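Local atomic coordinates of capsid protein (Infectious hypodermal and hematopoietic necrosis virus, PDB entry 3N7X), a protein that forms, as sixty copies of a calcium-binding beta-barrel subunit, the icosahedral shell of a shrimp-infecting densovirus. Residues 78-81 with 82-86; 171-174 with 175-178; 317-320 with 321-324. All coordinates share one frame; numbering follows the deposited sequence.

Interaction 1: residues 78-81 with 82-86; sequences WMNL and YLYGL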
loop_
_atom_site.group_PDB
_atom_site.type_symbol
_atom_site.label_atom_id
_atom_site.label_comp_id
_atom_site.label_asym_id
_atom_site.label_seq_id
_atom_site.Cartn_x
_atom_site.Cartn_y
_atom_site.Cartn_z
ATOM N N TRP A 78 9.197 94.364 19.604
ATOM C CA TRP A 78 8.534 95.634 19.305
ATOM C C TRP A 78 7.778 95.541 17.988
ATOM O O TRP A 78 8.384 95.519 16.917
ATOM C CB TRP A 78 9.554 96.771 19.212
ATOM C CG TRP A 78 10.157 97.184 20.522
ATOM C CD1 TRP A 78 10.058 96.530 21.720
ATOM C CD2 TRP A 78 10.983 98.332 20.758
ATOM N NE1 TRP A 78 10.772 97.202 22.686
ATOM C CE2 TRP A 78 11.349 98.311 22.124
ATOM C CE3 TRP A 78 11.452 99.379 19.947
ATOM C CZ2 TRP A 78 12.163 99.295 22.698
ATOM C CZ3 TRP A 78 12.262 100.358 20.518
ATOM C CH2 TRP A 78 12.609 100.308 21.882
ATOM N N MET A 79 6.453 95.489 18.067
ATOM C CA MET A 79 5.629 95.402 16.867
ATOM C C MET A 79 5.912 96.551 15.906
ATOM O O MET A 79 5.790 96.406 14.691
ATOM C CB MET A 79 4.150 95.410 17.249
ATOM C CG MET A 79 3.706 94.173 17.999
ATOM S SD MET A 79 1.973 94.240 18.488
ATOM C CE MET A 79 1.147 94.183 16.889
ATOM N N ASN A 80 6.301 97.692 16.465
ATOM C CA ASN A 80 6.582 98.879 15.676
ATOM C C ASN A 80 7.615 98.635 14.586
ATOM O O ASN A 80 7.551 99.246 13.521
ATOM C CB ASN A 80 7.067 100.005 16.588
ATOM C CG ASN A 80 6.189 100.178 17.808
ATOM O OD1 ASN A 80 6.109 99.290 18.662
ATOM N ND2 ASN A 80 5.516 101.323 17.897
ATOM N N LEU A 81 8.566 97.746 14.849
ATOM C CA LEU A 81 9.608 97.463 13.872
ATOM C C LEU A 81 9.089 96.747 12.639
ATOM O O LEU A 81 9.750 96.738 11.605
ATOM C CB LEU A 81 10.724 96.629 14.504
ATOM C CG LEU A 81 11.520 97.270 15.646
ATOM C CD1 LEU A 81 12.595 96.302 16.103
ATOM C CD2 LEU A 81 12.154 98.579 15.185
ATOM N N TYR A 82 7.903 96.155 12.739
ATOM C CA TYR A 82 7.336 95.417 11.614
ATOM C C TYR A 82 6.212 96.153 10.891
ATOM O O TYR A 82 6.066 96.023 9.678
ATOM C CB TYR A 82 6.802 94.066 12.092
ATOM C CG TYR A 82 7.791 93.239 12.885
ATOM C CD1 TYR A 82 8.601 92.282 12.262
ATOM C CD2 TYR A 82 7.905 93.401 14.268
ATOM C CE1 TYR A 82 9.495 91.503 13.003
ATOM C CE2 TYR A 82 8.792 92.634 15.013
ATOM C CZ TYR A 82 9.580 91.689 14.378
ATOM O OH TYR A 82 10.438 90.926 15.132
ATOM N N LEU A 83 5.413 96.914 11.634
ATOM C CA LEU A 83 4.290 97.642 11.046
ATOM C C LEU A 83 4.675 98.986 10.433
ATOM O O LEU A 83 3.876 99.610 9.731
ATOM C CB LEU A 83 3.190 97.837 12.095
ATOM C CG LEU A 83 2.209 96.673 12.278
ATOM C CD1 LEU A 83 2.953 95.356 12.331
ATOM C CD2 LEU A 83 1.401 96.887 13.542
ATOM N N TYR A 84 5.900 99.427 10.703
ATOM C CA TYR A 84 6.397 100.688 10.161
ATOM C C TYR A 84 7.599 100.434 9.272
ATOM O O TYR A 84 8.222 99.373 9.338
ATOM C CB TYR A 84 6.817 101.633 11.286
ATOM C CG TYR A 84 5.667 102.279 12.009
ATOM C CD1 TYR A 84 5.157 103.507 11.587
ATOM C CD2 TYR A 84 5.079 101.660 13.112
ATOM C CE1 TYR A 84 4.086 104.107 12.250
ATOM C CE2 TYR A 84 4.008 102.248 13.782
ATOM C CZ TYR A 84 3.516 103.471 13.349
ATOM O OH TYR A 84 2.466 104.061 14.017
ATOM N N GLY A 85 7.917 101.423 8.447
ATOM C CA GLY A 85 9.062 101.342 7.561
ATOM C C GLY A 85 9.658 102.733 7.449
ATOM O O GLY A 85 9.374 103.597 8.282
ATOM N N LEU A 86 10.472 102.964 6.424
ATOM C CA LEU A 86 11.082 104.272 6.234
ATOM C C LEU A 86 10.529 104.993 5.016
ATOM O O LEU A 86 10.345 104.389 3.961
ATOM C CB LEU A 86 12.596 104.139 6.088
ATOM C CG LEU A 86 13.328 103.602 7.314
ATOM C CD1 LEU A 86 14.823 103.593 7.047
ATOM C CD2 LEU A 86 13.002 104.465 8.525
#
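Tyr82 carries its ring carbon CG anti to its own carbonyl carbon (chi1 -52°), which swings the ring back along the chain until CD2 lies 3.4 Å from Trp78 O. Tyr84 makes the same choice (chi1 -76°), and its ring edge, through CD2, meets Asn80 O at 3.5 Å, close to the ring plane. These contacts mark out a single short helical turn, 80-83, that runs straight into strand 84-86 in the interior of the capsid subunit. Met79 O grips the turn with two backbone donors: Tyr82 N, which comes from above the carbonyl plane at 2.9 Å, and Leu83 N, almost in line with the C=O. Where the helix ends, Tyr84 N makes a weak bond to Asn80 O at 3.3 Å. Met79 CE and Leu83 CD2 touch loosely alongside the turn at 4.3 Å, and the long, unbranched Met79 also packs on Trp111 and Val113 of strand 111-131. A tyrosine suits a buried site because its ring fills apolar space, Tyr84 packing on Leu171 and Ile175 and Tyr82 on Ala116, while its hydroxyl bonds to a backbone oxygen, Leu76 O for Tyr82 and Ile225 O for Tyr84. Asn80 OD1 accepts from Thr231 N.

Interaction 2: residues 171-174 with 175-178; sequences LAKW and IQNP. With CA (calcium ion), chain B.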
loop_
_atom_site.group_PDB
_atom_site.type_symbol
_atom_site.label_atom_id
_atom_site.label_comp_id
_atom_site.label_asym_id
_atom_site.label_seq_id
_atom_site.Cartn_x
_atom_site.Cartn_y
_atom_site.Cartn_z
ATOM N N LEU A 171 11.718 106.376 16.883
ATOM C CA LEU A 171 11.347 105.131 16.233
ATOM C C LEU A 171 12.125 104.990 14.923
ATOM O O LEU A 171 12.564 103.893 14.563
ATOM C CB LEU A 171 9.847 105.094 15.942
ATOM C CG LEU A 171 9.393 103.899 15.093
ATOM C CD1 LEU A 171 9.808 102.611 15.774
ATOM C CD2 LEU A 171 7.882 103.934 14.880
ATOM N N ALA A 172 12.298 106.098 14.209
ATOM C CA ALA A 172 13.034 106.063 12.950
ATOM C C ALA A 172 14.441 105.491 13.155
ATOM O O ALA A 172 14.905 104.669 12.365
ATOM C CB ALA A 172 13.120 107.462 12.346
ATOM N N LYS A 173 15.119 105.927 14.214
ATOM C CA LYS A 173 16.465 105.442 14.504
ATOM C C LYS A 173 16.469 103.923 14.679
ATOM O O LYS A 173 17.290 103.222 14.083
ATOM C CB LYS A 173 17.006 106.107 15.773
ATOM C CG LYS A 173 17.312 107.589 15.618
ATOM C CD LYS A 173 18.670 107.823 14.968
ATOM C CE LYS A 173 19.806 107.406 15.907
ATOM N NZ LYS A 173 21.172 107.623 15.329
ATOM N N TRP A 174 15.550 103.418 15.499
ATOM C CA TRP A 174 15.460 101.984 15.733
ATOM C C TRP A 174 15.220 101.216 14.436
ATOM O O TRP A 174 15.753 100.124 14.245
ATOM C CB TRP A 174 14.340 101.666 16.720
ATOM C CG TRP A 174 14.681 101.951 18.149
ATOM C CD1 TRP A 174 14.198 102.968 18.921
ATOM C CD2 TRP A 174 15.526 101.169 19.001
ATOM N NE1 TRP A 174 14.680 102.862 20.201
ATOM C CE2 TRP A 174 15.498 101.767 20.279
ATOM C CE3 TRP A 174 16.299 100.018 18.809
ATOM C CZ2 TRP A 174 16.213 101.252 21.364
ATOM C CZ3 TRP A 174 17.013 99.502 19.891
ATOM C CH2 TRP A 174 16.961 100.122 21.152
ATOM N N ILE A 175 14.408 101.776 13.549
ATOM C CA ILE A 175 14.140 101.117 12.282
ATOM C C ILE A 175 15.415 101.145 11.449
ATOM O O ILE A 175 15.742 100.188 10.748
ATOM C CB ILE A 175 13.013 101.827 11.515
ATOM C CG1 ILE A 175 11.693 101.641 12.260
ATOM C CG2 ILE A 175 12.915 101.279 10.102
ATOM C CD1 ILE A 175 10.504 102.269 11.563
ATOM N N GLN A 176 16.141 102.251 11.534
ATOM C CA GLN A 176 17.380 102.399 10.788
ATOM C C GLN A 176 18.442 101.412 11.259
ATOM O O GLN A 176 19.200 100.865 10.453
ATOM C CB GLN A 176 17.913 103.827 10.937
ATOM C CG GLN A 176 17.344 104.823 9.934
ATOM C CD GLN A 176 17.341 106.262 10.456
ATOM O OE1 GLN A 176 18.269 106.693 11.147
ATOM N NE2 GLN A 176 16.295 107.011 10.117
ATOM N N ASN A 177 18.481 101.162 12.564
ATOM C CA ASN A 177 19.507 100.284 13.104
ATOM C C ASN A 177 19.286 99.984 14.583
ATOM O O ASN A 177 18.584 100.717 15.284
ATOM C CB ASN A 177 20.871 100.986 12.954
ATOM C CG ASN A 177 22.047 100.021 12.946
ATOM O OD1 ASN A 177 22.419 99.486 11.898
ATOM N ND2 ASN A 177 22.634 99.794 14.115
ATOM N N PRO A 178 19.857 98.873 15.067
ATOM C CA PRO A 178 19.705 98.545 16.485
ATOM C C PRO A 178 20.450 99.669 17.209
ATOM O O PRO A 178 21.497 100.116 16.740
ATOM C CB PRO A 178 20.423 97.206 16.600
ATOM C CG PRO A 178 20.111 96.568 15.274
ATOM C CD PRO A 178 20.323 97.702 14.299
HETATM CA CA CA B . 19.911 100.838 8.217
HETATM O O HOH W 1 17.633 100.042 8.228
HETATM O O HOH W 2 21.749 101.119 9.704
HETATM O O HOH W 3 21.940 101.254 6.978
#
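Leu171 and Ile175 meet one turn apart on helix 171-176, a short alpha-helix whose C-terminal end delivers a backbone oxygen to a calcium ion. The backbone bonds are the regular i to i+4 set: Ile175 N to Leu171 O, Gln176 N to Ala172 O and Asn177 N to Lys173 O, the last at 2.8 Å although Asn177 has already left helical geometry.

Apolar packing falls on the side facing strand 84-86. Ile175 holds CG1 anti to its carbonyl carbon (chi1 -68°), placing CD1 4.0 Å from Leu171 CG, and the two branched chains cross at a slant before packing against Tyr84. Trp174 points off another side of the helix, where its indole NE1 bonds to Leu320 O, allowing a large ring to be buried without stranding its N-H.

Of the polar side chains, Gln176 runs extended alongside the Ala172 carbonyl, its CG 3.4 Å from Ala172 O. The small Ala172 CB lets Gln176 NE2 come within 3.9 Å, and that nitrogen bonds weakly to Ser91 O. Gln176 OE1 lies 4.0 Å from Lys173 CD, so the lysine contributes its aliphatic stem.

Metal binding uses Gln176 through its main chain, with O at 2.4 Å from the calcium. Tyr55 O of the same chain and Glu191 OE2 of a neighbouring subunit complete the protein ligands, so the ion bridges two chains, and three waters join them. Asn177 suits the second shell because its amide works at both ends: ND2 donates to a lone pair of Pro178 O, and OD1 accepts from a calcium-bound water at 2.8 Å.

Interaction 3: residues 317-320 with 321-324; sequences TGQL and NKCY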
loop_
_atom_site.group_PDB
_atom_site.type_symbol
_atom_site.label_atom_id
_atom_site.label_comp_id
_atom_site.label_asym_id
_atom_site.label_seq_id
_atom_site.Cartn_x
_atom_site.Cartn_y
_atom_site.Cartn_z
ATOM N N THR A 317 3.375 98.058 26.851
ATOM C CA THR A 317 4.133 99.048 26.088
ATOM C C THR A 317 5.340 99.533 26.887
ATOM O O THR A 317 5.375 99.423 28.117
ATOM C CB THR A 317 3.267 100.277 25.710
ATOM O OG1 THR A 317 2.777 100.904 26.900
ATOM C CG2 THR A 317 2.091 99.858 24.839
ATOM N N GLY A 318 6.334 100.065 26.181
ATOM C CA GLY A 318 7.530 100.563 26.840
ATOM C C GLY A 318 7.865 101.964 26.370
ATOM O O GLY A 318 6.968 102.739 26.047
ATOM N N GLN A 319 9.152 102.296 26.337
ATOM C CA GLN A 319 9.584 103.611 25.886
ATOM C C GLN A 319 10.745 103.451 24.924
ATOM O O GLN A 319 11.575 102.560 25.088
ATOM C CB GLN A 319 10.018 104.486 27.069
ATOM C CG GLN A 319 8.943 104.696 28.118
ATOM C CD GLN A 319 8.845 103.529 29.092
ATOM O OE1 GLN A 319 7.781 103.267 29.661
ATOM N NE2 GLN A 319 9.960 102.831 29.301
ATOM N N LEU A 320 10.800 104.320 23.923
ATOM C CA LEU A 320 11.859 104.280 22.927
ATOM C C LEU A 320 13.282 104.330 23.501
ATOM O O LEU A 320 14.221 103.861 22.856
ATOM C CB LEU A 320 11.667 105.429 21.932
ATOM C CG LEU A 320 10.842 105.221 20.653
ATOM C CD1 LEU A 320 10.130 103.883 20.662
ATOM C CD2 LEU A 320 9.855 106.366 20.511
ATOM N N ASN A 321 13.447 104.888 24.701
ATOM C CA ASN A 321 14.777 104.988 25.309
ATOM C C ASN A 321 14.991 104.024 26.465
ATOM O O ASN A 321 15.914 104.198 27.269
ATOM C CB ASN A 321 15.041 106.413 25.803
ATOM C CG ASN A 321 14.037 106.869 26.853
ATOM O OD1 ASN A 321 13.285 106.064 27.409
ATOM N ND2 ASN A 321 14.030 108.167 27.137
ATOM N N LYS A 322 14.132 103.014 26.548
ATOM C CA LYS A 322 14.234 102.018 27.605
ATOM C C LYS A 322 14.301 100.609 27.035
ATOM O O LYS A 322 13.857 100.348 25.915
ATOM C CB LYS A 322 13.039 102.111 28.555
ATOM C CG LYS A 322 12.956 103.399 29.332
ATOM C CD LYS A 322 14.109 103.548 30.298
ATOM C CE LYS A 322 14.044 104.909 30.971
ATOM N NZ LYS A 322 15.177 105.132 31.908
ATOM N N CYS A 323 14.855 99.705 27.830
ATOM C CA CYS A 323 14.990 98.314 27.445
ATOM C C CYS A 323 14.578 97.448 28.630
ATOM O O CYS A 323 15.211 97.490 29.688
ATOM C CB CYS A 323 16.441 98.035 27.060
ATOM S SG CYS A 323 16.863 96.293 26.885
ATOM N N TYR A 324 13.509 96.676 28.461
ATOM C CA TYR A 324 13.026 95.805 29.529
ATOM C C TYR A 324 13.336 94.348 29.227
ATOM O O TYR A 324 12.935 93.820 28.189
ATOM C CB TYR A 324 11.519 95.981 29.708
ATOM C CG TYR A 324 11.137 97.348 30.212
ATOM C CD1 TYR A 324 11.108 97.624 31.581
ATOM C CD2 TYR A 324 10.835 98.379 29.321
ATOM C CE1 TYR A 324 10.789 98.897 32.051
ATOM C CE2 TYR A 324 10.515 99.654 29.777
ATOM C CZ TYR A 324 10.495 99.908 31.143
ATOM O OH TYR A 324 10.207 101.175 31.593
HETATM O O HOH W 4 10.919 99.743 26.020
#
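Gln319 and Lys322 are the first and last residues of a type I beta turn that leads into strand 322-324, an outermost strand of its antiparallel sheet within this chain. The turn is closed by Lys322 N donating to Gln319 O at 3.0 Å, from well above the carbonyl plane.

Gln319 sets CG anti to its carbonyl carbon and then bends at chi2 (82°), carrying its amide across the stem of Lys322 toward Tyr324. There Gln319 NE2 donates to Tyr324 OH at 2.8 Å, with the hydroxyl slightly off the amide plane. The nitrogen comes in at the ring edge, near the ring plane, while the amide and ring planes stand 68° apart; the arrangement is therefore a hydrogen bond at the phenol end and not a stack. Glutamine is long enough to span this gap, and tyrosine offers a polar atom at the end of a rigid ring.

Lys322 NZ bonds to Ser163 OG on strand 161-164. Asn321 places CG between its backbone N and carbonyl carbon (chi1 60°). This brings Asn321 OD1 back to 3.6 Å from Gln319 CB, where it only lies against the carbon, while ND2 ties the turn to the neighbouring loop through Thr167 O. Asparagine fits the third position of a type I turn. Gly318, with no side chain on the flank that faces the tyrosine, lets the chain pass close to the ring, its CA 4.3 Å from Tyr324 CE2.

One water ties the start of the turn to the strand: it accepts from Gln319 N at 3.1 Å and donates to Lys322 O at 3.0 Å.

How the interactions relate
Interaction 1 is fully buried, interaction 2 only partly so, and interaction 3 lies at the surface; their chemistry follows this gradient from rings and methyls, through a helix with one apolar side and a metal at its end, to an amide–phenol bond and a bridging water. The three are joined by two tryptophans. Trp78 of interaction 1 meets Trp174 of interaction 2 edge-to-face and also lies against the turn of interaction 3, with CZ2 3.8 Å from Lys322 O. Strand 84-86 and helix 171-176 share further packing, Leu86 CD2 lying 3.6 Å from Ile175 CG2. Only interaction 2 supplies a calcium ligand.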